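Local coordinates for protein Glucanase/chitosanase (PDB 4ZY9) that probably hydrolyses O-glycosidic bonds as a chitosanase/glucanase, this part being a chitosan-binding CBM32 module of the longer enzyme, at residues A70-G84 against R110-T124. The protein carries 1 engineered substitution. Numbering follows the deposited sequence.
Sequences AYASSYTIQVSNDSG and RTAKYVRMHGTVRGT. Engineered in segment 110-124: Met-117 (natural residue Val).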
loop_
_atom_site.group_PDB
_atom_site.type_symbol
_atom_site.label_atom_id
_atom_site.label_comp_id
_atom_site.label_asym_id
_atom_site.label_seq_id
_atom_site.Cartn_x
_atom_site.Cartn_y
_atom_site.Cartn_z
ATOM N N ALA A 70 1.112 -3.751 -13.436
ATOM C CA ALA A 70 2.428 -3.903 -12.820
ATOM C C ALA A 70 2.276 -4.272 -11.355
ATOM O O ALA A 70 2.435 -3.368 -10.414
ATOM C CB ALA A 70 3.224 -2.641 -13.066
ATOM N N TYR A 71 1.871 -5.505 -11.092
ATOM C CA TYR A 71 1.609 -5.938 -9.737
ATOM C C TYR A 71 2.840 -6.566 -9.022
ATOM O O TYR A 71 3.823 -6.934 -9.695
ATOM C CB TYR A 71 0.420 -6.927 -9.728
ATOM C CG TYR A 71 0.727 -8.284 -10.402
ATOM C CD1 TYR A 71 0.518 -8.436 -11.749
ATOM C CD2 TYR A 71 1.246 -9.339 -9.718
ATOM C CE1 TYR A 71 0.814 -9.633 -12.390
ATOM C CE2 TYR A 71 1.549 -10.526 -10.359
ATOM C CZ TYR A 71 1.300 -10.651 -11.675
ATOM O OH TYR A 71 1.554 -11.893 -12.289
ATOM N N ALA A 72 2.738 -6.733 -7.692
ATOM C CA ALA A 72 3.795 -7.414 -6.955
ATOM C C ALA A 72 3.401 -8.854 -6.762
ATOM O O ALA A 72 2.270 -9.125 -6.344
ATOM C CB ALA A 72 3.947 -6.834 -5.591
ATOM N N SER A 73 4.270 -9.798 -7.119
ATOM C CA SER A 73 4.061 -11.178 -6.789
ATOM C C SER A 73 4.610 -11.540 -5.421
ATOM O O SER A 73 4.085 -12.494 -4.838
ATOM C CB SER A 73 4.618 -12.093 -7.873
ATOM O OG SER A 73 6.006 -11.985 -7.996
ATOM N N SER A 74 5.630 -10.815 -4.922
ATOM C CA SER A 74 6.004 -10.952 -3.559
ATOM C C SER A 74 5.795 -9.646 -2.861
ATOM O O SER A 74 6.430 -8.677 -3.357
ATOM C CB SER A 74 7.470 -11.461 -3.321
ATOM O OG SER A 74 7.626 -12.792 -3.775
ATOM N N TYR A 75 5.027 -9.582 -1.824
ATOM C CA TYR A 75 4.874 -8.345 -0.996
ATOM C C TYR A 75 4.431 -8.699 0.328
ATOM O O TYR A 75 3.913 -9.844 0.600
ATOM C CB TYR A 75 3.957 -7.353 -1.638
ATOM C CG TYR A 75 2.488 -7.812 -1.710
ATOM C CD1 TYR A 75 1.623 -7.385 -0.707
ATOM C CD2 TYR A 75 1.977 -8.476 -2.804
ATOM C CE1 TYR A 75 0.276 -7.778 -0.745
ATOM C CE2 TYR A 75 0.604 -8.757 -2.887
ATOM C CZ TYR A 75 -0.185 -8.351 -1.835
ATOM O OH TYR A 75 -1.560 -8.634 -1.824
ATOM N N THR A 76 4.578 -7.760 1.239
ATOM C CA THR A 76 3.988 -7.821 2.576
ATOM C C THR A 76 3.101 -6.634 2.802
ATOM O O THR A 76 3.256 -5.556 2.138
ATOM C CB THR A 76 5.087 -7.838 3.701
ATOM O OG1 THR A 76 5.980 -6.744 3.465
ATOM C CG2 THR A 76 6.015 -9.133 3.556
ATOM N N ILE A 77 2.201 -6.789 3.722
ATOM C CA ILE A 77 1.456 -5.688 4.351
ATOM C C ILE A 77 2.010 -5.496 5.720
ATOM O O ILE A 77 2.120 -6.487 6.479
ATOM C CB ILE A 77 -0.083 -5.924 4.371
ATOM C CG1 ILE A 77 -0.603 -6.169 3.021
ATOM C CG2 ILE A 77 -0.758 -4.760 5.081
ATOM C CD1 ILE A 77 -0.474 -4.980 2.098
ATOM N N GLN A 78 2.364 -4.279 6.072
ATOM C CA GLN A 78 2.995 -3.985 7.367
ATOM C C GLN A 78 2.344 -2.836 8.034
ATOM O O GLN A 78 1.765 -1.947 7.357
ATOM C CB GLN A 78 4.467 -3.695 7.182
ATOM C CG GLN A 78 5.196 -4.729 6.341
ATOM C CD GLN A 78 6.637 -4.394 6.122
ATOM O OE1 GLN A 78 7.003 -3.228 6.267
ATOM N NE2 GLN A 78 7.423 -5.310 5.521
ATOM N N VAL A 79 2.375 -2.770 9.360
ATOM C CA VAL A 79 1.781 -1.686 10.110
ATOM C C VAL A 79 2.833 -1.138 11.076
ATOM O O VAL A 79 3.656 -1.888 11.612
ATOM C CB VAL A 79 0.515 -2.150 10.849
ATOM C CG1 VAL A 79 -0.619 -2.463 9.828
ATOM C CG2 VAL A 79 0.721 -3.305 11.811
ATOM N N SER A 80 2.622 0.119 11.401
ATOM C CA SER A 80 3.458 0.800 12.434
ATOM C C SER A 80 2.564 1.729 13.260
ATOM O O SER A 80 1.707 2.427 12.724
ATOM C CB SER A 80 4.574 1.601 11.767
ATOM O OG SER A 80 5.194 2.498 12.738
ATOM N N ASN A 81 2.793 1.702 14.612
ATOM C CA ASN A 81 2.175 2.648 15.486
ATOM C C ASN A 81 3.220 3.621 16.058
ATOM O O ASN A 81 2.947 4.258 17.102
ATOM C CB ASN A 81 1.408 1.903 16.594
ATOM C CG ASN A 81 0.431 2.813 17.231
ATOM O OD1 ASN A 81 -0.143 3.705 16.651
ATOM N ND2 ASN A 81 0.150 2.534 18.522
ATOM N N ASP A 82 4.305 3.870 15.348
ATOM C CA ASP A 82 5.190 4.999 15.700
ATOM C C ASP A 82 4.409 6.280 15.448
ATOM O O ASP A 82 3.529 6.391 14.640
ATOM C CB ASP A 82 6.346 5.004 14.749
ATOM C CG ASP A 82 7.312 3.836 14.889
ATOM O OD1 ASP A 82 7.637 3.386 15.998
ATOM O OD2 ASP A 82 7.800 3.295 13.888
ATOM N N SER A 83 4.757 7.315 16.240
ATOM C CA SER A 83 4.143 8.614 16.027
ATOM C C SER A 83 4.819 9.458 14.925
ATOM O O SER A 83 4.127 10.136 14.139
ATOM C CB SER A 83 4.080 9.462 17.265
ATOM O OG SER A 83 5.303 9.384 17.956
ATOM N N GLY A 84 6.149 9.410 14.897
ATOM C CA GLY A 84 6.894 10.076 13.883
ATOM C C GLY A 84 7.122 9.288 12.627
ATOM O O GLY A 84 6.283 8.445 12.285
ATOM N N ARG A 110 -5.012 -4.646 14.680
ATOM C CA ARG A 110 -3.821 -3.919 15.210
ATOM C C ARG A 110 -4.157 -2.487 15.335
ATOM O O ARG A 110 -5.122 -1.978 14.723
ATOM C CB ARG A 110 -2.659 -4.202 14.268
ATOM C CG ARG A 110 -1.967 -5.478 14.758
ATOM C CD ARG A 110 -0.809 -5.796 13.975
ATOM N NE ARG A 110 -0.528 -7.217 14.066
ATOM C CZ ARG A 110 0.337 -7.760 14.875
ATOM N NH1 ARG A 110 1.105 -6.996 15.610
ATOM N NH2 ARG A 110 0.471 -9.084 14.899
ATOM N N THR A 111 -3.393 -1.745 16.134
ATOM C CA THR A 111 -3.481 -0.291 16.154
ATOM C C THR A 111 -2.294 0.225 15.314
ATOM O O THR A 111 -1.150 -0.187 15.505
ATOM C CB THR A 111 -3.348 0.331 17.546
ATOM O OG1 THR A 111 -4.400 -0.278 18.329
ATOM C CG2 THR A 111 -3.372 1.796 17.468
ATOM N N ALA A 112 -2.620 1.055 14.338
ATOM C CA ALA A 112 -1.575 1.602 13.429
ATOM C C ALA A 112 -1.880 3.017 13.068
ATOM O O ALA A 112 -3.024 3.410 12.921
ATOM C CB ALA A 112 -1.539 0.753 12.142
ATOM N N LYS A 113 -0.814 3.784 12.954
ATOM C CA LYS A 113 -0.852 5.091 12.319
ATOM C C LYS A 113 -0.443 4.967 10.865
ATOM O O LYS A 113 -0.889 5.794 10.019
ATOM C CB LYS A 113 0.030 6.083 13.060
ATOM C CG LYS A 113 -0.018 7.480 12.483
ATOM C CD LYS A 113 0.768 8.475 13.298
ATOM C CE LYS A 113 0.781 9.817 12.636
ATOM N NZ LYS A 113 1.594 10.814 13.379
ATOM N N TYR A 114 0.392 4.032 10.516
ATOM C CA TYR A 114 0.883 3.845 9.158
ATOM C C TYR A 114 0.677 2.447 8.647
ATOM O O TYR A 114 0.885 1.495 9.429
ATOM C CB TYR A 114 2.375 4.199 9.038
ATOM C CG TYR A 114 2.781 5.526 9.581
ATOM C CD1 TYR A 114 2.689 6.684 8.844
ATOM C CD2 TYR A 114 3.191 5.653 10.905
ATOM C CE1 TYR A 114 3.090 7.938 9.333
ATOM C CE2 TYR A 114 3.573 6.931 11.438
ATOM C CZ TYR A 114 3.542 7.982 10.623
ATOM O OH TYR A 114 3.868 9.238 11.169
ATOM N N VAL A 115 0.308 2.302 7.384
ATOM C CA VAL A 115 0.068 0.984 6.806
ATOM C C VAL A 115 0.840 0.939 5.478
ATOM O O VAL A 115 0.675 1.901 4.672
ATOM C CB VAL A 115 -1.439 0.732 6.586
ATOM C CG1 VAL A 115 -1.643 -0.666 5.992
ATOM C CG2 VAL A 115 -2.166 0.900 7.873
ATOM N N ARG A 116 1.674 -0.048 5.278
ATOM C CA ARG A 116 2.573 -0.137 4.169
ATOM C C ARG A 116 2.358 -1.382 3.336
ATOM O O ARG A 116 2.172 -2.466 3.904
ATOM C CB ARG A 116 4.022 -0.163 4.671
ATOM C CG ARG A 116 5.109 -0.076 3.601
ATOM C CD ARG A 116 6.494 0.392 4.041
ATOM N NE ARG A 116 7.181 -0.624 4.839
ATOM C CZ ARG A 116 8.526 -0.681 4.988
ATOM N NH1 ARG A 116 9.267 0.270 4.454
ATOM N NH2 ARG A 116 9.051 -1.668 5.636
HETATM N N MSE A 117 2.457 -1.236 2.057
HETATM C CA MSE A 117 2.652 -2.364 1.099
HETATM C C MSE A 117 4.100 -2.339 0.712
HETATM O O MSE A 117 4.584 -1.296 0.180
HETATM C CB MSE A 117 1.793 -2.159 -0.111
HETATM C CG MSE A 117 1.714 -3.357 -1.064
HETATM SE SE MSE A 117 3.418 -3.747 -2.059
HETATM C CE MSE A 117 3.650 -2.076 -3.009
ATOM N N HIS A 118 4.887 -3.331 1.090
ATOM C CA HIS A 118 6.301 -3.443 0.761
ATOM C C HIS A 118 6.484 -4.583 -0.228
ATOM O O HIS A 118 6.161 -5.715 0.097
ATOM C CB HIS A 118 7.149 -3.653 2.041
ATOM C CG HIS A 118 8.584 -3.612 1.818
ATOM N ND1 HIS A 118 9.290 -4.679 1.371
ATOM C CD2 HIS A 118 9.444 -2.574 1.876
ATOM C CE1 HIS A 118 10.558 -4.321 1.180
ATOM N NE2 HIS A 118 10.665 -3.048 1.474
ATOM N N GLY A 119 6.947 -4.301 -1.380
ATOM C CA GLY A 119 7.031 -5.238 -2.431
ATOM C C GLY A 119 8.435 -5.600 -2.785
ATOM O O GLY A 119 9.319 -4.707 -2.941
ATOM N N THR A 120 8.745 -6.881 -2.988
ATOM C CA THR A 120 10.075 -7.363 -3.302
ATOM C C THR A 120 10.245 -8.069 -4.607
ATOM O O THR A 120 11.407 -8.165 -5.101
ATOM C CB THR A 120 10.670 -8.221 -2.145
ATOM O OG1 THR A 120 9.823 -9.351 -2.027
ATOM C CG2 THR A 120 10.780 -7.472 -0.837
ATOM N N VAL A 121 9.202 -8.614 -5.197
ATOM C CA VAL A 121 9.269 -9.280 -6.485
ATOM C C VAL A 121 8.074 -8.757 -7.336
ATOM O O VAL A 121 6.915 -8.778 -6.857
ATOM C CB VAL A 121 9.220 -10.830 -6.472
ATOM C CG1 VAL A 121 9.356 -11.411 -7.858
ATOM C CG2 VAL A 121 10.329 -11.395 -5.512
ATOM N N ARG A 122 8.358 -8.324 -8.545
ATOM C CA ARG A 122 7.394 -7.918 -9.474
ATOM C C ARG A 122 6.869 -9.025 -10.358
ATOM O O ARG A 122 7.588 -9.956 -10.745
ATOM C CB ARG A 122 7.987 -6.858 -10.427
ATOM C CG ARG A 122 8.250 -5.517 -9.733
ATOM C CD ARG A 122 9.188 -4.600 -10.567
ATOM N NE ARG A 122 10.581 -5.080 -10.453
ATOM C CZ ARG A 122 11.424 -5.249 -11.453
ATOM N NH1 ARG A 122 11.104 -4.905 -12.691
ATOM N NH2 ARG A 122 12.623 -5.775 -11.140
ATOM N N GLY A 123 5.599 -8.910 -10.699
ATOM C CA GLY A 123 4.975 -9.820 -11.655
ATOM C C GLY A 123 5.268 -9.474 -13.092
ATOM O O GLY A 123 4.844 -10.349 -14.028
ATOM N N THR A 124 5.813 -8.325 -13.373
ATOM C CA THR A 124 6.129 -7.835 -14.716
ATOM C C THR A 124 7.547 -7.294 -14.673
ATOM O O THR A 124 8.132 -7.097 -13.669
ATOM C CB THR A 124 5.172 -6.724 -15.162
ATOM O OG1 THR A 124 5.529 -5.498 -14.507
ATOM C CG2 THR A 124 3.688 -7.110 -14.945
HETATM O O HOH W 1 5.160 -5.538 -11.816
HETATM O O HOH W 2 6.509 -13.130 -10.463
HETATM O O HOH W 3 8.209 -7.221 1.922
#
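Tyr-75 meets the engineered selenomethionine Met-117 in a Met-aromatic contact: SE packs on CB of Tyr-75 at 3.7 Å and lies obliquely to the ring, 4.9 Å from its centroid. CB of Tyr-75 also comes against CA of Gly-119 at 3.8 Å, where a side chain would be crowded by the selenium; the ring leads away to where its OH hydrogen-bonds to Asp-103. On the same face Ile-77 and Val-79 continue the row, CB of Val-79 resting on CB of Ala-112 at 3.8 Å and its CG2 on CD of Arg-110. Strands 75-80 and 114-120 pair antiparallel in one sheet of the beta-sandwich, with classic bulges at both ends. Beyond one, CA of Gly-123 lies over a face of the Tyr-71 ring, 4.0 Å from its centroid. At the other, the Tyr-114 ring turns an edge to Asp-82 O, and Lys-113, extended throughout, brings NZ to Ser-83 O at 2.7 Å. OE1 of Gln-78 takes NH2 of Arg-116 on a lone pair at 2.7 Å and NE from above its carbonyl plane at 3.0 Å, OE1 itself lying in the guanidinium plane, at its edge. A leucine in place of Gln-78 would probably leave NE and NH2 without this acceptor. The face of Ile-77 and Val-115, both touching Val-63 of the other sheet, is mainly apolar; on the more polar one, Gln-78, His-118 over the guanidinium and cation-pi contacts with Trp-49 and Trp-89 probably limit the rotation of Arg-116.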